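Local coordinates for extracellular protein containing a SCP domain (Bacillus anthracis, PDB 4IFA), which is of unknown function but is an extracellular protein that pairs a CAP-associated N-terminal region with an SCP domain of the cysteine-rich secretory protein family, at residues L240-Q244 with Q245-V249; Q294-D297 with G298-L302. All blocks are in the same frame, centred on the assembly; numbering follows the deposited sequence. Where two conformers were deposited one is given.

Interaction 1 of 2, residues L240-Q244 with Q245-V249; sequences LAWDQ and QTADV
Asp-243 OD2 takes two bonds from Thr-246, one from the hydroxyl OG1 at 2.7 Å and one from the backbone N at 3.0 Å. This is a helix N-cap: Asp-243 directly follows the short strand 241-242, an edge of the four-stranded mixed sheet that runs parallel to strand 322-328, and caps helix 244-260 of the SCP domain. Both donors meet the anti side of OD2 but reach it from opposite faces of the carboxylate plane, each about 30° out of it, so the oxygen is held between them. The Asp-243 CG lies anti to its own nitrogen (chi1 -169°), which swings the carboxylate back beside the first turn. The other oxygen, OD1, forms a salt bridge with Lys-339 NZ, tying the cap to the C-terminal residue. The main chain continues the grip, with Ala-247 N bonded to Asp-243 O and Asp-248 N to Gln-244 O.

A second chain of contacts runs along the exposed side. Trp-242 NE1 donates to Gln-244 OE1 at 2.9 Å; the oxygen lies in the indole plane, whereas the nitrogen sits well above the plane of the amide. The Gln-244 chain is bent (chi2 63°), and its NE2 donates to Asp-248 OD1 at 3.0 Å from above the carboxylate plane, while OD1 lies in the amide plane; one amide thus bridges indole and carboxylate. Phe-225 of helix 210-234 packs edge-to-face with Trp-242. Ala-247 CB sits obliquely to the indole, 3.4 Å from CZ2 of Trp-242.

Interaction 2 of 2, residues Q294-D297 with G298-L302; sequences QHSD and GVAAL
His-295 lays one face of its imidazole over the backbone of Ala-301, a CH-pi contact in which the Ala-301 CA lies 4.0 Å from the centroid of the His-295 ring. The setting is an N-capped helix start, where the loop after strand 286-293 turns into helix 298-306 of the SCP domain. The CA stands 24° off the ring normal and toward the rim, nearer CG and CD2 than the far edge. CG lies opposite the carbonyl carbon (chi1 -56°), which brings the ring face against the CA of Ala-301.

The tight part lies at Asp-297, the buried N-cap. Its carboxylate folds over the first turn (chi1 64°), and OD1 accepts from Ala-300 N at 3.1 Å, nearly along the C-O direction and with a fairly straight N-H. Its own carbonyl oxygen, Asp-297 O, takes the next amide, Ala-301 N, at 3.0 Å, so the side chain and main chain of one residue hold two successive helix nitrogens. Arg-181 NH1 forms a salt bridge with OD2, and Gln-191 NE2 donates to the same oxygen; this pairing would probably stabilise the negative charge of the cap and joins the SCP part to the CAP-associated N-terminal part. Asn-220 OD1 of helix 210-234 accepts from Gly-298 N.

The histidine side is looser in kind: His-295 is partly exposed, and its ring meets the helix through van der Waals and CH-pi contact instead of directed bonds, with CD2 passing obliquely by Ala-300 O. Ser-296 adds to the interdomain link, its hydroxyl hydrogen-bonded to Gln-191 OE1. That same OG rests against the helix, 3.6 Å from Ala-300 CB.

Both interactions are aspartate N-caps at helix starts in the same SCP region, met in series along the chain. Their centres are about 19 Å apart and their nearest atoms about 9 Å, so they do not touch. Interaction 1 stands on the periphery, its centre about 19 Å from the centre of the chain, where its cap is tied to the C-terminal residue; the centre of interaction 2 is about 6 Å from that of the chain, where its cap is tied to Arg-181 of strand 176-183 and so joins the helix to the larger antiparallel sheet. Helix 210-234 and strand 331-338 pack against both, Thr-228 touching Leu-240 of the first and Leu-302 of the second.

Interaction 1 of 2, residues L240-Q244 with Q245-V249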
ATOM      1  N   LEU A 240     -10.018   3.490  13.178  1.00 20.59           N
ATOM      2  CA  LEU A 240      -9.951   2.229  13.891  1.00 21.11           C
ATOM      3  C   LEU A 240      -8.716   2.208  14.793  1.00 22.29           C
ATOM      4  O   LEU A 240      -7.630   2.734  14.452  1.00 23.39           O
ATOM      5  CB  LEU A 240      -9.860   1.070  12.889  1.00 20.64           C
ATOM      6  CG  LEU A 240     -11.012   0.924  11.906  1.00 20.22           C
ATOM      7  CD1 LEU A 240     -10.689  -0.033  10.763  1.00 23.73           C
ATOM      8  CD2 LEU A 240     -12.303   0.523  12.606  1.00 24.96           C
ATOM      9  N   ALA A 241      -8.892   1.649  15.980  1.00 22.26           N
ATOM     10  CA  ALA A 241      -7.813   1.462  16.956  1.00 22.70           C
ATOM     11  C   ALA A 241      -7.136   0.142  16.744  1.00 24.01           C
ATOM     12  O   ALA A 241      -7.784  -0.842  16.521  1.00 23.54           O
ATOM     13  CB  ALA A 241      -8.382   1.501  18.400  1.00 23.17           C
ATOM     14  N   TRP A 242      -5.804   0.109  16.844  1.00 21.58           N
ATOM     15  CA  TRP A 242      -5.043  -1.117  16.729  1.00 23.55           C
ATOM     16  C   TRP A 242      -5.336  -2.035  17.888  1.00 23.05           C
ATOM     17  O   TRP A 242      -5.380  -1.591  19.059  1.00 26.25           O
ATOM     18  CB  TRP A 242      -3.533  -0.792  16.759  1.00 22.94           C
ATOM     19  CG  TRP A 242      -2.613  -1.993  16.690  1.00 24.31           C
ATOM     20  CD1 TRP A 242      -1.947  -2.571  17.742  1.00 25.52           C
ATOM     21  CD2 TRP A 242      -2.314  -2.805  15.540  1.00 22.71           C
ATOM     22  NE1 TRP A 242      -1.221  -3.653  17.309  1.00 25.78           N
ATOM     23  CE2 TRP A 242      -1.411  -3.815  15.964  1.00 22.99           C
ATOM     24  CE3 TRP A 242      -2.670  -2.756  14.191  1.00 20.63           C
ATOM     25  CZ2 TRP A 242      -0.897  -4.768  15.086  1.00 24.22           C
ATOM     26  CZ3 TRP A 242      -2.129  -3.665  13.319  1.00 22.61           C
ATOM     27  CH2 TRP A 242      -1.281  -4.679  13.764  1.00 22.94           C
ATOM     28  N   ASP A 243      -5.543  -3.319  17.574  1.00 23.96           N
ATOM     29  CA  ASP A 243      -5.733  -4.293  18.637  1.00 25.27           C
ATOM     30  C   ASP A 243      -4.720  -5.414  18.464  1.00 25.14           C
ATOM     31  O   ASP A 243      -4.795  -6.220  17.514  1.00 24.26           O
ATOM     32  CB  ASP A 243      -7.141  -4.866  18.663  1.00 25.98           C
ATOM     33  CG  ASP A 243      -7.381  -5.669  19.925  1.00 28.88           C
ATOM     34  OD1 ASP A 243      -7.451  -5.063  21.044  1.00 33.47           O
ATOM     35  OD2 ASP A 243      -7.431  -6.906  19.861  1.00 29.45           O
ATOM     36  N   GLN A 244      -3.766  -5.464  19.384  1.00 26.70           N
ATOM     37  CA  GLN A 244      -2.689  -6.445  19.240  1.00 27.03           C
ATOM     38  C   GLN A 244      -3.147  -7.909  19.342  1.00 27.01           C
ATOM     39  O   GLN A 244      -2.679  -8.752  18.598  1.00 26.41           O
ATOM     40  CB  GLN A 244      -1.556  -6.189  20.239  1.00 28.54           C
ATOM     41  CG  GLN A 244      -0.336  -7.095  19.996  1.00 29.21           C
ATOM     42  CD  GLN A 244       0.328  -6.853  18.642  1.00 29.69           C
ATOM     43  OE1 GLN A 244       0.625  -5.720  18.280  1.00 30.70           O
ATOM     44  NE2 GLN A 244       0.608  -7.926  17.916  1.00 32.63           N
ATOM     45  N   GLN A 245      -4.045  -8.206  20.278  0.50 27.83           N
ATOM     46  CA  GLN A 245      -4.516  -9.580  20.437  0.50 28.93           C
ATOM     47  C   GLN A 245      -5.246 -10.060  19.166  0.50 26.72           C
ATOM     48  O   GLN A 245      -5.119 -11.214  18.774  0.50 27.83           O
ATOM     49  CB  GLN A 245      -5.346  -9.699  21.711  0.50 30.50           C
ATOM     50  CG  GLN A 245      -4.590  -9.168  22.938  0.50 34.33           C
ATOM     51  CD  GLN A 245      -3.373  -9.999  23.318  0.50 38.35           C
ATOM     52  OE1 GLN A 245      -3.492 -11.182  23.646  0.50 42.39           O
ATOM     53  NE2 GLN A 245      -2.196  -9.368  23.317  0.50 40.23           N
ATOM     54  N   THR A 246      -5.952  -9.149  18.485  1.00 25.54           N
ATOM     55  CA  THR A 246      -6.619  -9.449  17.220  1.00 24.05           C
ATOM     56  C   THR A 246      -5.579  -9.642  16.091  1.00 22.82           C
ATOM     57  O   THR A 246      -5.720 -10.544  15.252  1.00 22.94           O
ATOM     58  CB  THR A 246      -7.652  -8.322  16.841  1.00 23.59           C
ATOM     59  OG1 THR A 246      -8.662  -8.226  17.870  1.00 24.97           O
ATOM     60  CG2 THR A 246      -8.322  -8.579  15.519  1.00 22.81           C
ATOM     61  N   ALA A 247      -4.538  -8.794  16.083  1.00 23.05           N
ATOM     62  CA  ALA A 247      -3.471  -8.919  15.121  1.00 22.05           C
ATOM     63  C   ALA A 247      -2.793 -10.290  15.227  1.00 22.78           C
ATOM     64  O   ALA A 247      -2.498 -10.930  14.191  1.00 23.21           O
ATOM     65  CB  ALA A 247      -2.474  -7.804  15.269  1.00 23.00           C
ATOM     66  N   ASP A 248      -2.562 -10.761  16.460  1.00 24.91           N
ATOM     67  CA  ASP A 248      -1.971 -12.100  16.661  1.00 25.47           C
ATOM     68  C   ASP A 248      -2.850 -13.200  16.064  1.00 24.45           C
ATOM     69  O   ASP A 248      -2.340 -14.166  15.447  1.00 25.71           O
ATOM     70  CB  ASP A 248      -1.751 -12.355  18.155  1.00 27.53           C
ATOM     71  CG  ASP A 248      -0.733 -11.432  18.773  1.00 33.16           C
ATOM     72  OD1 ASP A 248       0.096 -10.849  18.054  1.00 36.75           O
ATOM     73  OD2 ASP A 248      -0.748 -11.325  20.013  1.00 38.77           O
ATOM     74  N   VAL A 249      -4.168 -13.061  16.213  1.00 23.69           N
ATOM     75  CA  VAL A 249      -5.116 -14.005  15.586  1.00 24.04           C
ATOM     76  C   VAL A 249      -4.992 -13.957  14.061  1.00 22.59           C
ATOM     77  O   VAL A 249      -4.895 -15.007  13.414  1.00 24.22           O
ATOM     78  CB  VAL A 249      -6.558 -13.758  16.030  1.00 23.80           C
ATOM     79  CG1 VAL A 249      -7.551 -14.524  15.184  1.00 26.66           C
ATOM     80  CG2 VAL A 249      -6.714 -14.089  17.548  1.00 25.86           C
TER

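Interaction 2 of 2, residues Q294-D297 with G298-L302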
ATOM      1  N   GLN A 294      -0.592 -13.151  -2.293  1.00 21.24           N
ATOM      2  CA  GLN A 294       0.329 -12.997  -3.430  1.00 22.16           C
ATOM      3  C   GLN A 294       0.601 -11.596  -3.939  1.00 21.21           C
ATOM      4  O   GLN A 294       1.504 -11.400  -4.750  1.00 23.78           O
ATOM      5  CB  GLN A 294       0.020 -13.959  -4.595  1.00 24.10           C
ATOM      6  CG  GLN A 294      -0.095 -15.439  -4.147  1.00 27.22           C
ATOM      7  CD  GLN A 294       1.132 -15.918  -3.381  1.00 30.13           C
ATOM      8  OE1 GLN A 294       2.251 -15.472  -3.645  1.00 34.30           O
ATOM      9  NE2 GLN A 294       0.937 -16.872  -2.474  1.00 34.52           N
ATOM     10  N   HIS A 295      -0.145 -10.615  -3.434  1.00 20.42           N
ATOM     11  CA  HIS A 295       0.148  -9.218  -3.761  1.00 19.33           C
ATOM     12  C   HIS A 295       1.600  -8.931  -3.344  1.00 18.93           C
ATOM     13  O   HIS A 295       2.087  -9.490  -2.347  1.00 20.65           O
ATOM     14  CB  HIS A 295      -0.831  -8.273  -3.088  1.00 18.81           C
ATOM     15  CG  HIS A 295      -2.260  -8.579  -3.419  1.00 19.73           C
ATOM     16  ND1 HIS A 295      -2.927  -9.683  -2.910  1.00 19.89           N
ATOM     17  CD2 HIS A 295      -3.130  -7.944  -4.229  1.00 20.37           C
ATOM     18  CE1 HIS A 295      -4.164  -9.676  -3.370  1.00 21.02           C
ATOM     19  NE2 HIS A 295      -4.305  -8.635  -4.189  1.00 20.00           N
ATOM     20  N   SER A 296       2.249  -7.999  -4.036  1.00 20.72           N
ATOM     21  CA  SER A 296       3.666  -7.704  -3.758  1.00 22.28           C
ATOM     22  C   SER A 296       3.954  -7.224  -2.363  1.00 21.75           C
ATOM     23  O   SER A 296       4.982  -7.575  -1.798  1.00 22.97           O
ATOM     24  CB  SER A 296       4.220  -6.669  -4.741  1.00 24.16           C
ATOM     25  OG  SER A 296       3.454  -5.447  -4.707  1.00 28.14           O
ATOM     26  N   ASP A 297       3.069  -6.397  -1.821  1.00 19.96           N
ATOM     27  CA  ASP A 297       3.203  -5.841  -0.496  1.00 19.11           C
ATOM     28  C   ASP A 297       1.865  -5.407   0.066  1.00 18.22           C
ATOM     29  O   ASP A 297       0.832  -5.592  -0.577  1.00 18.62           O
ATOM     30  CB  ASP A 297       4.283  -4.731  -0.451  1.00 18.03           C
ATOM     31  CG  ASP A 297       3.946  -3.482  -1.315  1.00 19.71           C
ATOM     32  OD1 ASP A 297       2.778  -3.337  -1.742  1.00 20.15           O
ATOM     33  OD2 ASP A 297       4.867  -2.658  -1.491  1.00 21.32           O
ATOM     34  N   GLY A 298       1.873  -4.863   1.280  1.00 18.41           N
ATOM     35  CA  GLY A 298       0.643  -4.471   1.960  1.00 18.12           C
ATOM     36  C   GLY A 298      -0.117  -3.399   1.232  1.00 17.27           C
ATOM     37  O   GLY A 298      -1.364  -3.441   1.192  1.00 17.58           O
ATOM     38  N   VAL A 299       0.583  -2.408   0.691  1.00 18.25           N
ATOM     39  CA  VAL A 299      -0.016  -1.350  -0.127  1.00 19.30           C
ATOM     40  C   VAL A 299      -0.824  -1.968  -1.257  1.00 18.59           C
ATOM     41  O   VAL A 299      -1.988  -1.610  -1.472  1.00 18.63           O
ATOM     42  CB  VAL A 299       1.059  -0.391  -0.671  1.00 19.89           C
ATOM     43  CG1 VAL A 299       0.459   0.536  -1.748  1.00 21.12           C
ATOM     44  CG2 VAL A 299       1.682   0.408   0.474  1.00 22.33           C
ATOM     45  N   ALA A 300      -0.248  -2.940  -1.967  1.00 18.45           N
ATOM     46  CA  ALA A 300      -0.937  -3.586  -3.071  1.00 18.71           C
ATOM     47  C   ALA A 300      -2.129  -4.400  -2.612  1.00 17.13           C
ATOM     48  O   ALA A 300      -3.230  -4.351  -3.225  1.00 18.90           O
ATOM     49  CB  ALA A 300       0.053  -4.476  -3.869  1.00 19.07           C
ATOM     50  N   ALA A 301      -1.984  -5.132  -1.512  1.00 17.59           N
ATOM     51  CA  ALA A 301      -3.124  -5.905  -0.982  1.00 16.89           C
ATOM     52  C   ALA A 301      -4.278  -5.015  -0.615  1.00 16.40           C
ATOM     53  O   ALA A 301      -5.427  -5.310  -0.951  1.00 17.48           O
ATOM     54  CB  ALA A 301      -2.725  -6.733   0.252  1.00 17.76           C
ATOM     55  N   LEU A 302      -4.007  -3.922   0.076  1.00 17.57           N
ATOM     56  CA  LEU A 302      -5.081  -3.015   0.508  1.00 16.17           C
ATOM     57  C   LEU A 302      -5.821  -2.401  -0.714  1.00 16.68           C
ATOM     58  O   LEU A 302      -7.065  -2.219  -0.696  1.00 17.33           O
ATOM     59  CB  LEU A 302      -4.532  -1.922   1.430  1.00 17.52           C
ATOM     60  CG  LEU A 302      -5.525  -0.898   1.931  1.00 17.70           C
ATOM     61  CD1 LEU A 302      -6.628  -1.566   2.728  1.00 18.53           C
ATOM     62  CD2 LEU A 302      -4.763   0.097   2.799  1.00 17.96           C
TER